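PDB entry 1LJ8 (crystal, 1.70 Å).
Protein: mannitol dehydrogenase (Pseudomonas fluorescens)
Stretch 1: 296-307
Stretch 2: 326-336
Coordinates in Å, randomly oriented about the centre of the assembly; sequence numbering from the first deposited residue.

Stretch 1 (296-307) IGLLNGSHLALT
Stretch 2, residues 326-336: LFVAYMRAYMD

Residues 296-307 and 326-336 of mannitol dehydrogenase are both helical, each a segment of a longer helix. Their axes approach to 9.9 Å, with N-to-C directions 140° apart, so the chains run roughly antiparallel and the register descends along one as it climbs the other: CA of Leu298 lies 6.0 Å from CA of Met335, CA of Ser302 5.9 Å from CA of Met331, and CA of Leu306 6.8 Å from CA of Phe327. Most backbone torsions lie near -65/-43, with Leu298 (-89/-50), Leu299 (-77/-58) and Leu306 (-83/-35) departing from it, and i to i-4 hydrogen bonds dominate. A wider pi-type turn at 296-300 places Gly301 N 2.9 Å from Ile296 O; another occupies 334-336. The contact buries 535 Å² and contains no direct hydrogen bond between the helices.

Leu306 covers the most surface. Its CA-to-CB bond points sideways, but the m,t rotamer (chi1 -60°, chi2 170°) brings the branched end nearer the partner helix. There CD2 lies 4.0 Å from Phe327 CD2, and CD1 lies 4.0 Å from SE of Met331, a selenomethionine extended with all three chi angles t. Phe327 (chi1 -81°, chi2 69°) also presents its ring edge to the backbone, CE2 standing 3.7 Å from Leu306 O.

One residue back, the CA-to-CB bond of Ala305 points toward the second helix, and its methyl group meets the ring of Tyr330 (chi1 173°, chi2 62°). Ala305 CB packs 3.8 Å from Tyr330 CE2, while Ala305 O approaches the same CE2 at 3.5 Å, near the ring plane at its edge.

Tyr334 (chi1 177°, chi2 76°) packs beside Gly297 and Gly301. Its CE2 is 3.9 Å from Gly301 O, an oblique approach to the ring. An ideal CB on Gly301 would point toward the partner and clash with Gly297 O, at 2.2 Å, in its own helix, while its 3.4 Å from Tyr334 CE2 would be merely tight. Two waters supply the polar links: water 1 donates to Gly297 O at 2.8 Å and accepts from Tyr334 OH at 2.6 Å; water 2 donates to Gly301 O at 2.8 Å and, weakly, to Tyr334 OH at 2.9 Å.

Ser302 also points toward the second helix. With chi1 -73°, its OG donates to Leu298 O at 2.8 Å, so the hydroxyl has a partner in its own helix where it packs against nonpolar groups: OG is 3.2 Å from Met335 CG and 3.6 Å from Met331 CG. Selenomethionine Met335 adopts m,t,m (-71°, -165°, -60°), and its CB meets CD2 of Leu298 (m,t) at 3.8 Å, extending the apolar contact.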

# COMPACT_ATOMS: atom_id res chain seq x y z
N ILE A 296 7.35 -7.76 -2.42
CA ILE A 296 6.12 -8.15 -1.73
C ILE A 296 6.37 -9.41 -0.86
O ILE A 296 5.95 -9.49 0.31
CB ILE A 296 4.99 -8.48 -2.74
CG1 ILE A 296 4.56 -7.20 -3.51
CG2 ILE A 296 3.79 -9.08 -1.98
CD1 ILE A 296 3.86 -6.19 -2.63
N GLY A 297 7.09 -10.39 -1.41
CA GLY A 297 7.32 -11.62 -0.66
C GLY A 297 8.19 -11.47 0.58
O GLY A 297 7.92 -12.04 1.65
N LEU A 298 9.25 -10.70 0.42
CA LEU A 298 10.21 -10.48 1.49
C LEU A 298 9.90 -9.31 2.40
O LEU A 298 9.92 -9.47 3.62
CB LEU A 298 11.63 -10.29 0.88
CG LEU A 298 12.19 -11.54 0.17
CD1 LEU A 298 13.55 -11.14 -0.53
CD2 LEU A 298 12.40 -12.68 1.20
N LEU A 299 9.63 -8.13 1.85
CA LEU A 299 9.39 -6.98 2.74
C LEU A 299 7.99 -7.06 3.33
O LEU A 299 7.82 -7.13 4.55
CB LEU A 299 9.59 -5.66 1.98
CG LEU A 299 9.68 -4.39 2.84
CD1 LEU A 299 10.31 -3.25 1.98
CD2 LEU A 299 8.24 -3.97 3.32
N ASN A 300 6.96 -7.09 2.47
CA ASN A 300 5.61 -7.13 3.04
C ASN A 300 5.32 -8.43 3.76
O ASN A 300 4.63 -8.44 4.77
CB ASN A 300 4.59 -6.83 1.94
CG ASN A 300 4.83 -5.44 1.34
OD1 ASN A 300 5.43 -5.29 0.27
ND2 ASN A 300 4.37 -4.40 2.03
N GLY A 301 5.82 -9.55 3.24
CA GLY A 301 5.64 -10.80 3.91
C GLY A 301 6.26 -10.74 5.30
O GLY A 301 5.65 -11.21 6.26
N SER A 302 7.47 -10.17 5.44
CA SER A 302 8.10 -10.09 6.76
C SER A 302 7.32 -9.15 7.67
O SER A 302 7.18 -9.42 8.88
CB SER A 302 9.56 -9.59 6.62
OG SER A 302 10.34 -10.64 6.08
N HIS A 303 6.79 -8.07 7.08
CA HIS A 303 6.00 -7.11 7.90
C HIS A 303 4.85 -7.87 8.55
O HIS A 303 4.62 -7.74 9.75
CB HIS A 303 5.42 -5.99 7.03
CG HIS A 303 6.10 -4.66 7.17
ND1 HIS A 303 5.79 -3.59 6.34
CD2 HIS A 303 7.05 -4.21 8.03
CE1 HIS A 303 6.52 -2.55 6.68
NE2 HIS A 303 7.29 -2.89 7.70
N LEU A 304 4.10 -8.66 7.76
CA LEU A 304 2.98 -9.40 8.39
C LEU A 304 3.44 -10.41 9.40
O LEU A 304 2.81 -10.59 10.46
CB LEU A 304 2.09 -10.12 7.37
CG LEU A 304 1.17 -9.33 6.46
CD1 LEU A 304 0.02 -10.27 5.99
CD2 LEU A 304 0.51 -8.16 7.23
N ALA A 305 4.57 -11.06 9.12
CA ALA A 305 5.08 -12.05 10.08
C ALA A 305 5.47 -11.39 11.41
O ALA A 305 5.35 -12.00 12.47
CB ALA A 305 6.31 -12.79 9.47
N LEU A 306 5.94 -10.16 11.36
CA LEU A 306 6.30 -9.47 12.60
C LEU A 306 5.15 -8.79 13.34
O LEU A 306 5.10 -8.72 14.59
CB LEU A 306 7.28 -8.32 12.30
CG LEU A 306 8.61 -8.64 11.65
CD1 LEU A 306 9.35 -7.33 11.20
CD2 LEU A 306 9.41 -9.40 12.73
N THR A 307 4.22 -8.29 12.56
CA THR A 307 3.22 -7.39 13.12
C THR A 307 2.15 -7.91 14.05
O THR A 307 1.81 -7.23 15.05
CB THR A 307 2.62 -6.55 11.97
OG1 THR A 307 2.21 -5.28 12.50
CG2 THR A 307 1.39 -7.24 11.33
N LEU A 326 14.53 -12.52 19.05
CA LEU A 326 13.75 -13.67 18.61
C LEU A 326 12.94 -13.28 17.38
O LEU A 326 12.75 -14.10 16.50
CB LEU A 326 12.78 -14.12 19.69
CG LEU A 326 13.29 -14.84 20.94
CD1 LEU A 326 12.12 -15.06 21.88
CD2 LEU A 326 13.91 -16.18 20.52
N PHE A 327 12.47 -12.03 17.33
CA PHE A 327 11.72 -11.58 16.14
C PHE A 327 12.64 -11.49 14.92
O PHE A 327 12.25 -11.85 13.78
CB PHE A 327 11.03 -10.22 16.39
CG PHE A 327 9.74 -10.32 17.16
CD1 PHE A 327 9.74 -10.69 18.50
CD2 PHE A 327 8.51 -10.03 16.54
CE1 PHE A 327 8.56 -10.77 19.22
CE2 PHE A 327 7.32 -10.11 17.25
CZ PHE A 327 7.33 -10.47 18.60
N VAL A 328 13.86 -10.96 15.12
CA VAL A 328 14.81 -10.86 14.01
C VAL A 328 15.13 -12.24 13.48
O VAL A 328 15.16 -12.45 12.27
CB VAL A 328 16.15 -10.16 14.48
CG1 VAL A 328 17.13 -10.07 13.34
CG2 VAL A 328 15.85 -8.75 15.03
N ALA A 329 15.39 -13.19 14.38
CA ALA A 329 15.72 -14.57 13.95
C ALA A 329 14.55 -15.21 13.20
O ALA A 329 14.72 -15.92 12.18
CB ALA A 329 16.11 -15.42 15.15
N TYR A 330 13.34 -14.98 13.71
CA TYR A 330 12.15 -15.50 13.03
C TYR A 330 11.99 -14.91 11.62
O TYR A 330 11.74 -15.65 10.65
CB TYR A 330 10.91 -15.20 13.90
CG TYR A 330 9.57 -15.53 13.26
CD1 TYR A 330 9.24 -16.84 12.89
CD2 TYR A 330 8.63 -14.53 13.06
CE1 TYR A 330 7.98 -17.13 12.34
CE2 TYR A 330 7.38 -14.79 12.52
CZ TYR A 330 7.06 -16.10 12.16
OH TYR A 330 5.80 -16.38 11.65
N MSE A 331 12.12 -13.58 11.48
CA MSE A 331 12.04 -12.94 10.14
C MSE A 331 13.10 -13.50 9.19
O MSE A 331 12.83 -13.80 8.01
CB MSE A 331 12.26 -11.42 10.26
CG MSE A 331 12.52 -10.68 8.91
SE MSE A 331 12.63 -8.75 9.36
CE MSE A 331 13.16 -8.09 7.59
N ARG A 332 14.33 -13.65 9.68
CA ARG A 332 15.39 -14.19 8.82
C ARG A 332 15.08 -15.61 8.39
O ARG A 332 15.30 -15.98 7.22
CB ARG A 332 16.75 -14.15 9.52
CG ARG A 332 17.34 -12.78 9.71
CD ARG A 332 18.80 -12.92 10.13
NE ARG A 332 19.41 -11.65 10.54
CZ ARG A 332 19.93 -10.74 9.71
NH1 ARG A 332 19.91 -10.92 8.39
NH2 ARG A 332 20.50 -9.65 10.22
N ALA A 333 14.55 -16.42 9.30
CA ALA A 333 14.22 -17.81 8.94
C ALA A 333 13.08 -17.82 7.90
O ALA A 333 13.11 -18.57 6.94
CB ALA A 333 13.80 -18.59 10.19
N TYR A 334 12.06 -17.00 8.13
CA TYR A 334 10.96 -16.92 7.18
C TYR A 334 11.47 -16.48 5.80
O TYR A 334 11.15 -17.12 4.76
CB TYR A 334 9.88 -15.94 7.70
CG TYR A 334 8.73 -15.75 6.74
CD1 TYR A 334 7.75 -16.73 6.61
CD2 TYR A 334 8.61 -14.58 5.98
CE1 TYR A 334 6.69 -16.57 5.74
CE2 TYR A 334 7.50 -14.40 5.11
CZ TYR A 334 6.55 -15.41 5.01
OH TYR A 334 5.46 -15.32 4.17
N MSE A 335 12.29 -15.42 5.76
CA MSE A 335 12.83 -14.91 4.48
C MSE A 335 13.77 -15.94 3.81
O MSE A 335 13.66 -16.22 2.61
CB MSE A 335 13.65 -13.62 4.68
CG MSE A 335 12.79 -12.43 5.04
SE MSE A 335 13.79 -10.77 4.83
CE MSE A 335 15.23 -11.09 6.10
N ASP A 336 14.69 -16.49 4.59
CA ASP A 336 15.67 -17.42 4.02
C ASP A 336 15.16 -18.79 3.65
O ASP A 336 15.51 -19.31 2.59
CB ASP A 336 16.86 -17.64 4.98
CG ASP A 336 17.67 -16.39 5.23
OD1 ASP A 336 17.64 -15.44 4.42
OD2 ASP A 336 18.36 -16.33 6.26
O HOH W 1 5.73 -13.82 2.02
O HOH W 2 4.03 -13.47 5.95